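Local structure of putative uncharacterized protein (Mycobacterium tuberculosis, 3I7T) at residues R68-V73 with E113-A118; G38-A43 with I76-E81; R4-S9 with R21-G26. The protein is of unknown function but belongs to the RidA (YjgF/YER057c/UK114) family, whose members form homotrimers, as this protein does. All coordinates share one frame; numbering follows the deposited sequence.

Contact 1. Residues R68-V73 with E113-A118; sequences RTRIYV and EIEADA
Arg70 CG stands anti to its backbone N (chi1 -179°), and Glu115 CG, across from it, anti to its own carbonyl carbon (chi1 -62°). The two side chains run side by side from a hydrogen-bonded antiparallel pair, and Arg70 NH2 forms a salt bridge of 3.0 Å to Glu115 OE1. The oxygen lies in the guanidinium plane, yet the carboxylate is turned 79° against it. Tyr72 OH reaches the other oxygen, Glu115 OE2, in a weak 3.3 Å hydrogen bond at the ring edge. Glu115 OE1 also pairs with Arg70 of the second subunit and Glu115 OE2 bonds Ser98 there, while Arg70 NH1 pairs with Glu115 of the third subunit. Arg68 NE stays 4.2 Å from Asp117 OD2, one water joining the two and a second linking that oxygen to Arg70 NH2. Their salt bridges run between subunits instead: Asp117 OD1 to Arg68 NH2 of the second, Arg68 NH2 to Asp117 OD1 of the third. The polar face of this strand pair thus forms a charged interface of the homotrimer. Backbone bonds such as Asp117 N to Arg68 O, 2.8 Å, zip the strands together. The reverse face, with Thr69, Ile71, Ile114 and Ala116, is apolar apart from Thr69 OG1, bonded to His86; helix 41-58 packs on Ile114 and helix 79-90 on Ile71, while strands 28-35 and 99-101 flank the pair.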
loop_
_atom_site.group_PDB
_atom_site.type_symbol
_atom_site.label_atom_id
_atom_site.label_comp_id
_atom_site.label_asym_id
_atom_site.label_seq_id
_atom_site.Cartn_x
_atom_site.Cartn_y
_atom_site.Cartn_z
ATOM N N ARG A 68 -3.023 6.747 -7.818
ATOM C CA ARG A 68 -3.463 5.580 -7.054
ATOM C C ARG A 68 -4.267 5.946 -5.812
ATOM O O ARG A 68 -3.896 6.858 -5.061
ATOM C CB ARG A 68 -2.274 4.694 -6.635
ATOM C CG ARG A 68 -2.730 3.506 -5.752
ATOM C CD ARG A 68 -1.593 2.705 -5.082
ATOM N NE ARG A 68 -0.616 2.106 -5.996
ATOM C CZ ARG A 68 -0.757 0.919 -6.594
ATOM N NH1 ARG A 68 -1.866 0.196 -6.434
ATOM N NH2 ARG A 68 0.203 0.456 -7.382
ATOM N N THR A 69 -5.370 5.232 -5.596
ATOM C CA THR A 69 -6.036 5.229 -4.293
ATOM C C THR A 69 -6.029 3.807 -3.739
ATOM O O THR A 69 -5.864 2.832 -4.482
ATOM C CB THR A 69 -7.488 5.739 -4.357
ATOM O OG1 THR A 69 -8.218 4.959 -5.313
ATOM C CG2 THR A 69 -7.553 7.210 -4.758
ATOM N N ARG A 70 -6.195 3.686 -2.425
ATOM C CA ARG A 70 -6.299 2.374 -1.799
ATOM C C ARG A 70 -7.337 2.542 -0.731
ATOM O O ARG A 70 -7.255 3.490 0.060
ATOM C CB ARG A 70 -4.963 1.946 -1.193
ATOM C CG ARG A 70 -4.986 0.564 -0.542
ATOM C CD ARG A 70 -3.569 0.104 -0.122
ATOM N NE ARG A 70 -2.734 -0.185 -1.290
ATOM C CZ ARG A 70 -1.753 0.598 -1.733
ATOM N NH1 ARG A 70 -1.069 0.244 -2.805
ATOM N NH2 ARG A 70 -1.444 1.721 -1.105
ATOM N N ILE A 71 -8.326 1.645 -0.736
ATOM C CA ILE A 71 -9.498 1.763 0.114
ATOM C C ILE A 71 -9.625 0.566 1.052
ATOM O O ILE A 71 -9.712 -0.569 0.599
ATOM C CB ILE A 71 -10.785 1.860 -0.749
ATOM C CG1 ILE A 71 -10.679 3.012 -1.758
ATOM C CG2 ILE A 71 -12.037 1.999 0.139
ATOM C CD1 ILE A 71 -11.789 3.023 -2.766
ATOM N N TYR A 72 -9.608 0.835 2.354
ATOM C CA TYR A 72 -9.905 -0.164 3.369
ATOM C C TYR A 72 -11.315 0.040 3.884
ATOM O O TYR A 72 -11.664 1.135 4.321
ATOM C CB TYR A 72 -8.940 -0.031 4.551
ATOM C CG TYR A 72 -7.487 0.025 4.154
ATOM C CD1 TYR A 72 -6.787 -1.136 3.874
ATOM C CD2 TYR A 72 -6.814 1.237 4.057
ATOM C CE1 TYR A 72 -5.450 -1.106 3.500
ATOM C CE2 TYR A 72 -5.471 1.281 3.686
ATOM C CZ TYR A 72 -4.797 0.100 3.407
ATOM O OH TYR A 72 -3.462 0.121 3.034
ATOM N N VAL A 73 -12.107 -1.026 3.874
ATOM C CA VAL A 73 -13.459 -0.966 4.392
ATOM C C VAL A 73 -13.682 -2.033 5.456
ATOM O O VAL A 73 -13.024 -3.084 5.450
ATOM C CB VAL A 73 -14.508 -1.105 3.281
ATOM C CG1 VAL A 73 -14.498 0.120 2.400
ATOM C CG2 VAL A 73 -14.273 -2.398 2.466
ATOM N N GLU A 113 -11.254 3.786 5.173
ATOM C CA GLU A 113 -10.062 4.621 5.166
ATOM C C GLU A 113 -9.466 4.628 3.757
ATOM O O GLU A 113 -9.431 3.596 3.094
ATOM C CB GLU A 113 -9.044 4.111 6.182
ATOM C CG GLU A 113 -7.734 4.917 6.223
ATOM C CD GLU A 113 -6.965 4.671 7.505
ATOM O OE1 GLU A 113 -7.581 4.215 8.487
ATOM O OE2 GLU A 113 -5.741 4.911 7.539
ATOM N N ILE A 114 -9.016 5.791 3.302
ATOM C CA ILE A 114 -8.479 5.919 1.949
ATOM C C ILE A 114 -7.087 6.540 1.930
ATOM O O ILE A 114 -6.851 7.568 2.565
ATOM C CB ILE A 114 -9.449 6.753 1.072
ATOM C CG1 ILE A 114 -10.856 6.147 1.191
ATOM C CG2 ILE A 114 -8.931 6.860 -0.381
ATOM C CD1 ILE A 114 -11.934 6.863 0.406
ATOM N N GLU A 115 -6.168 5.906 1.207
ATOM C CA GLU A 115 -4.870 6.490 0.901
ATOM C C GLU A 115 -4.840 7.003 -0.529
ATOM O O GLU A 115 -5.627 6.569 -1.375
ATOM C CB GLU A 115 -3.787 5.418 1.027
ATOM C CG GLU A 115 -3.660 4.834 2.399
ATOM C CD GLU A 115 -2.683 3.667 2.403
ATOM O OE1 GLU A 115 -2.276 3.236 1.306
ATOM O OE2 GLU A 115 -2.309 3.190 3.488
ATOM N N ALA A 116 -3.891 7.879 -0.831
ATOM C CA ALA A 116 -3.722 8.308 -2.203
ATOM C C ALA A 116 -2.251 8.600 -2.519
ATOM O O ALA A 116 -1.497 9.068 -1.652
ATOM C CB ALA A 116 -4.583 9.530 -2.488
ATOM N N ASP A 117 -1.854 8.297 -3.761
ATOM C CA ASP A 117 -0.570 8.724 -4.298
ATOM C C ASP A 117 -0.852 9.593 -5.497
ATOM O O ASP A 117 -1.743 9.293 -6.302
ATOM C CB ASP A 117 0.284 7.530 -4.733
ATOM C CG ASP A 117 0.642 6.631 -3.576
ATOM O OD1 ASP A 117 1.287 7.120 -2.633
ATOM O OD2 ASP A 117 0.271 5.440 -3.608
ATOM N N ALA A 118 -0.099 10.679 -5.614
ATOM C CA ALA A 118 -0.282 11.603 -6.716
ATOM C C ALA A 118 1.058 11.899 -7.363
ATOM O O ALA A 118 2.105 11.769 -6.729
ATOM C CB ALA A 118 -0.953 12.893 -6.241
HETATM O O HOH W 1 1.655 3.435 -5.570
HETATM O O HOH W 2 0.733 3.595 -1.852
#

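Contact 2. Residues G38-A43 with I76-E81; sequences GDDIAA and ISRWRE
Asp40 and Arg78 cross obliquely at the start of helices 41-58 and 79-90, with carboxylate and guanidinium planes 35° apart. Asp40 OD2 lies 3.1 Å from Arg78 NH1 in a salt bridge. Beneath that guanidinium, Ile41 presents its CB to one face, offset toward the rim, at 4.1 Å from NH1 of Arg78. The CG2 methyl of Ile41, which sits between the backbone N and the carbonyl carbon, meets Glu81 CB at 3.5 Å. Glu81 OE1 then runs on past Ala42 CB, 3.9 Å away. Asp40 and Glu81 cross at about a right angle, their carboxylates 84° apart, and Asp40 OD1 comes within 3.9 Å of Glu81 OE1. Leu111 touches both Ile41 and Arg78 from the adjoining loop. Asp40 OD2 also accepts a hydrogen bond from Ile41 N, which approaches from above the carboxylate plane. The salt bridge thus draws on an oxygen that also takes a bond from the backbone N of the next residue, and the positive charge of Arg78 probably offsets some of the repulsion between Asp40 and Glu81, tying two helix starts together at the surface.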
loop_
_atom_site.group_PDB
_atom_site.type_symbol
_atom_site.label_atom_id
_atom_site.label_comp_id
_atom_site.label_asym_id
_atom_site.label_seq_id
_atom_site.Cartn_x
_atom_site.Cartn_y
_atom_site.Cartn_z
ATOM N N GLY A 38 -19.087 11.482 9.538
ATOM C CA GLY A 38 -20.325 11.027 8.922
ATOM C C GLY A 38 -20.799 9.731 9.543
ATOM O O GLY A 38 -20.004 8.958 10.078
ATOM N N ASP A 39 -22.103 9.497 9.464
ATOM C CA ASP A 39 -22.727 8.380 10.159
ATOM C C ASP A 39 -22.625 7.073 9.388
ATOM O O ASP A 39 -22.593 6.002 9.992
ATOM C CB ASP A 39 -24.197 8.688 10.471
ATOM N N ASP A 40 -22.582 7.141 8.060
ATOM C CA ASP A 40 -22.632 5.915 7.265
ATOM C C ASP A 40 -21.556 5.883 6.186
ATOM O O ASP A 40 -20.911 6.894 5.912
ATOM C CB ASP A 40 -24.015 5.720 6.644
ATOM C CG ASP A 40 -24.274 4.269 6.224
ATOM O OD1 ASP A 40 -25.371 4.017 5.668
ATOM O OD2 ASP A 40 -23.403 3.377 6.448
ATOM N N ILE A 41 -21.369 4.720 5.571
ATOM C CA ILE A 41 -20.218 4.542 4.707
ATOM C C ILE A 41 -20.143 5.566 3.575
ATOM O O ILE A 41 -19.070 6.085 3.296
ATOM C CB ILE A 41 -20.020 3.074 4.215
ATOM C CG1 ILE A 41 -18.507 2.778 4.107
ATOM C CG2 ILE A 41 -20.800 2.798 2.923
ATOM C CD1 ILE A 41 -18.147 1.417 3.516
ATOM N N ALA A 42 -21.264 5.895 2.944
ATOM C CA ALA A 42 -21.220 6.895 1.879
ATOM C C ALA A 42 -20.691 8.239 2.380
ATOM O O ALA A 42 -19.782 8.793 1.789
ATOM C CB ALA A 42 -22.580 7.071 1.223
ATOM N N ALA A 43 -21.264 8.759 3.464
ATOM C CA ALA A 43 -20.850 10.065 3.976
ATOM C C ALA A 43 -19.378 10.071 4.374
ATOM O O ALA A 43 -18.660 11.043 4.133
ATOM C CB ALA A 43 -21.723 10.467 5.151
ATOM N N ILE A 76 -16.933 -5.113 3.116
ATOM C CA ILE A 76 -16.748 -5.017 1.670
ATOM C C ILE A 76 -18.036 -5.361 0.904
ATOM O O ILE A 76 -18.140 -5.126 -0.305
ATOM C CB ILE A 76 -15.546 -5.879 1.171
ATOM C CG1 ILE A 76 -14.987 -5.308 -0.146
ATOM C CG2 ILE A 76 -15.935 -7.355 1.056
ATOM C CD1 ILE A 76 -13.591 -5.729 -0.425
ATOM N N SER A 77 -19.025 -5.909 1.602
ATOM C CA SER A 77 -20.304 -6.146 0.952
ATOM C C SER A 77 -20.970 -4.811 0.609
ATOM O O SER A 77 -21.928 -4.762 -0.171
ATOM C CB SER A 77 -21.220 -7.033 1.807
ATOM O OG SER A 77 -21.892 -6.291 2.802
ATOM N N ARG A 78 -20.451 -3.727 1.183
ATOM C CA ARG A 78 -20.964 -2.390 0.896
ATOM C C ARG A 78 -20.093 -1.642 -0.117
ATOM O O ARG A 78 -20.080 -0.418 -0.143
ATOM C CB ARG A 78 -21.113 -1.579 2.188
ATOM C CG ARG A 78 -22.086 -2.191 3.191
ATOM C CD ARG A 78 -22.383 -1.242 4.350
ATOM N NE ARG A 78 -21.273 -1.169 5.306
ATOM C CZ ARG A 78 -21.220 -0.332 6.343
ATOM N NH1 ARG A 78 -22.214 0.527 6.572
ATOM N NH2 ARG A 78 -20.173 -0.357 7.149
ATOM N N TRP A 79 -19.387 -2.389 -0.966
ATOM C CA TRP A 79 -18.443 -1.793 -1.912
ATOM C C TRP A 79 -19.091 -0.811 -2.877
ATOM O O TRP A 79 -18.434 0.110 -3.357
ATOM C CB TRP A 79 -17.669 -2.868 -2.688
ATOM C CG TRP A 79 -18.499 -3.654 -3.668
ATOM C CD1 TRP A 79 -19.174 -4.818 -3.425
ATOM C CD2 TRP A 79 -18.729 -3.340 -5.047
ATOM N NE1 TRP A 79 -19.812 -5.245 -4.567
ATOM C CE2 TRP A 79 -19.558 -4.355 -5.576
ATOM C CE3 TRP A 79 -18.324 -2.295 -5.883
ATOM C CZ2 TRP A 79 -19.989 -4.359 -6.904
ATOM C CZ3 TRP A 79 -18.755 -2.303 -7.209
ATOM C CH2 TRP A 79 -19.583 -3.330 -7.702
ATOM N N ARG A 80 -20.375 -0.999 -3.161
ATOM C CA ARG A 80 -21.052 -0.125 -4.111
ATOM C C ARG A 80 -21.315 1.275 -3.598
ATOM O O ARG A 80 -21.221 2.226 -4.354
ATOM C CB ARG A 80 -22.347 -0.753 -4.604
ATOM C CG ARG A 80 -22.170 -1.448 -5.926
ATOM C CD ARG A 80 -23.489 -1.906 -6.506
ATOM N NE ARG A 80 -23.238 -2.761 -7.661
ATOM C CZ ARG A 80 -22.838 -2.308 -8.846
ATOM N NH1 ARG A 80 -22.656 -1.004 -9.037
ATOM N NH2 ARG A 80 -22.621 -3.158 -9.840
ATOM N N GLU A 81 -21.650 1.397 -2.318
ATOM C CA GLU A 81 -21.859 2.698 -1.700
ATOM C C GLU A 81 -20.560 3.493 -1.764
ATOM O O GLU A 81 -20.567 4.702 -2.009
ATOM C CB GLU A 81 -22.316 2.541 -0.239
ATOM C CG GLU A 81 -23.823 2.291 -0.038
ATOM C CD GLU A 81 -24.292 2.529 1.421
ATOM O OE1 GLU A 81 -24.420 3.707 1.870
ATOM O OE2 GLU A 81 -24.545 1.520 2.120
#

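Contact 3. Residues R4-S9 with R21-G26; sequences RTMVSS and RAVRIG
Val7 and Ala22 pair across an antiparallel ladder that carries a classic beta bulge: Arg21 and Ala22 both face Val7, whose carbonyl O accepts a bent 2.8 Å hydrogen bond from Arg21 N (132° at the hydrogen) and only a weak 3.4 Å bond from Ala22 N. In return Val7 N donates a 2.8 Å bond to Ala22 O. This is the closely packed part: Val7 CB meets Ala22 CB at 4.1 Å, and Gln58 and Ala55 of helix 41-58 lie against these two side chains. Farther along the same face, Thr5 and Arg24 exchange two nearly straight backbone bonds, but the packing is looser. Thr5 is exposed; its OG1 touches Arg24 CB at 3.6 Å, the pair lying side by side, before Arg24 leads away to Ala59 O. Ser9 is likewise exposed, with its CB and OG beside Arg21 CG, while Arg21 bends off at chi2 and chi3 to Thr34 and Ser9 OG bonds Glu14. The face bearing Arg4, Met6, Val23 and Ile25 is turned to the second subunit, where Ile93 and Val96 pack on Met6 and Val23, and Arg4 NH2 bonds Val66 O. Here Met6 CG lies alongside Val23 CG2. Arg4, extended from CG to NE, lays one face of its guanidinium on a methyl, Val23 CG1 standing 3.5 Å from Arg4 NE.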
loop_
_atom_site.group_PDB
_atom_site.type_symbol
_atom_site.label_atom_id
_atom_site.label_comp_id
_atom_site.label_asym_id
_atom_site.label_seq_id
_atom_site.Cartn_x
_atom_site.Cartn_y
_atom_site.Cartn_z
ATOM N N ARG A 4 11.624 19.210 0.334
ATOM C CA ARG A 4 10.487 18.495 0.906
ATOM C C ARG A 4 9.491 19.413 1.621
ATOM O O ARG A 4 9.877 20.259 2.418
ATOM C CB ARG A 4 10.999 17.415 1.868
ATOM C CG ARG A 4 9.920 16.549 2.558
ATOM C CD ARG A 4 10.600 15.418 3.344
ATOM N NE ARG A 4 9.685 14.693 4.220
ATOM C CZ ARG A 4 9.809 13.400 4.506
ATOM N NH1 ARG A 4 8.930 12.807 5.307
ATOM N NH2 ARG A 4 10.817 12.702 3.985
ATOM N N THR A 5 8.206 19.233 1.330
ATOM C CA THR A 5 7.168 19.983 2.013
ATOM C C THR A 5 6.153 19.021 2.608
ATOM O O THR A 5 5.877 17.960 2.043
ATOM C CB THR A 5 6.454 21.004 1.073
ATOM O OG1 THR A 5 6.181 20.392 -0.185
ATOM C CG2 THR A 5 7.322 22.207 0.818
ATOM N N MET A 6 5.598 19.403 3.752
ATOM C CA MET A 6 4.692 18.545 4.489
ATOM C C MET A 6 3.462 19.292 4.956
ATOM O O MET A 6 3.515 20.492 5.269
ATOM C CB MET A 6 5.417 17.942 5.684
ATOM C CG MET A 6 6.709 17.278 5.291
ATOM S SD MET A 6 7.554 16.439 6.639
ATOM C CE MET A 6 7.697 17.736 7.866
ATOM N N VAL A 7 2.354 18.571 5.003
ATOM C CA VAL A 7 1.082 19.128 5.380
ATOM C C VAL A 7 0.626 18.449 6.665
ATOM O O VAL A 7 0.634 17.223 6.769
ATOM C CB VAL A 7 0.023 18.908 4.266
ATOM C CG1 VAL A 7 -1.372 19.415 4.714
ATOM C CG2 VAL A 7 0.478 19.568 2.946
ATOM N N SER A 8 0.231 19.262 7.638
ATOM C CA SER A 8 -0.277 18.773 8.910
ATOM C C SER A 8 -1.695 19.310 9.106
ATOM O O SER A 8 -2.020 20.382 8.609
ATOM C CB SER A 8 0.601 19.284 10.041
ATOM O OG SER A 8 -0.117 19.280 11.269
ATOM N N SER A 9 -2.543 18.570 9.815
ATOM C CA SER A 9 -3.899 19.053 10.094
ATOM C C SER A 9 -3.999 19.561 11.530
ATOM O O SER A 9 -5.031 20.097 11.942
ATOM C CB SER A 9 -4.926 17.951 9.859
ATOM O OG SER A 9 -4.678 16.860 10.728
ATOM N N ARG A 21 -0.099 14.588 7.085
ATOM C CA ARG A 21 -1.250 14.318 6.240
ATOM C C ARG A 21 -0.785 14.077 4.796
ATOM O O ARG A 21 -1.264 13.159 4.127
ATOM C CB ARG A 21 -2.233 15.494 6.307
ATOM C CG ARG A 21 -3.056 15.554 7.589
ATOM C CD ARG A 21 -4.147 14.494 7.570
ATOM N NE ARG A 21 -4.864 14.527 6.304
ATOM C CZ ARG A 21 -5.335 13.453 5.675
ATOM N NH1 ARG A 21 -5.171 12.245 6.199
ATOM N NH2 ARG A 21 -5.970 13.592 4.512
ATOM N N ALA A 22 0.148 14.910 4.321
ATOM C CA ALA A 22 0.714 14.759 2.984
ATOM C C ALA A 22 2.181 15.176 2.953
ATOM O O ALA A 22 2.598 16.071 3.697
ATOM C CB ALA A 22 -0.067 15.562 1.980
ATOM N N VAL A 23 2.955 14.532 2.085
ATOM C CA VAL A 23 4.333 14.942 1.856
ATOM C C VAL A 23 4.566 15.023 0.361
ATOM O O VAL A 23 4.106 14.154 -0.380
ATOM C CB VAL A 23 5.329 13.952 2.515
ATOM C CG1 VAL A 23 6.788 14.361 2.226
ATOM C CG2 VAL A 23 5.083 13.914 4.004
ATOM N N ARG A 24 5.253 16.083 -0.071
ATOM C CA ARG A 24 5.656 16.280 -1.465
ATOM C C ARG A 24 7.194 16.411 -1.573
ATOM O O ARG A 24 7.794 17.173 -0.824
ATOM C CB ARG A 24 4.973 17.537 -2.048
ATOM C CG ARG A 24 5.551 17.990 -3.413
ATOM C CD ARG A 24 4.839 19.219 -3.987
ATOM N NE ARG A 24 5.149 19.430 -5.410
ATOM C CZ ARG A 24 4.328 20.034 -6.265
ATOM N NH1 ARG A 24 3.146 20.489 -5.851
ATOM N NH2 ARG A 24 4.675 20.171 -7.536
ATOM N N ILE A 25 7.822 15.625 -2.451
ATOM C CA ILE A 25 9.209 15.863 -2.884
ATOM C C ILE A 25 9.270 15.581 -4.368
ATOM O O ILE A 25 8.743 14.585 -4.826
ATOM C CB ILE A 25 10.266 14.906 -2.265
ATOM C CG1 ILE A 25 9.711 14.129 -1.096
ATOM C CG2 ILE A 25 11.619 15.610 -2.021
ATOM C CD1 ILE A 25 9.126 12.820 -1.569
ATOM N N GLY A 26 9.934 16.430 -5.132
ATOM C CA GLY A 26 9.795 16.316 -6.570
ATOM C C GLY A 26 8.329 16.366 -6.982
ATOM O O GLY A 26 7.535 17.143 -6.447
#

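How the contacts relate
Contact 1 is the core of the three, a buried strand pair with its centre about 5 Å from the centre of the chain; the centres of contacts 2 and 3 each lie about 14 Å from that point, on opposite sides of it. Contacts 1 and 3 belong to the same sheet, one in its interior and one at its edge, and both reach the second subunit. Contact 2 instead joins the starts of the two helices that pack on the sheet, and touches contact 1 where Ile41 CD1 meets Val73 CG1. Both strand pairs share backbone bonds, but contact 1 adds charges shared between subunits, contact 3 mainly apolar contacts and a bulge; contact 2 relies on a surface salt bridge.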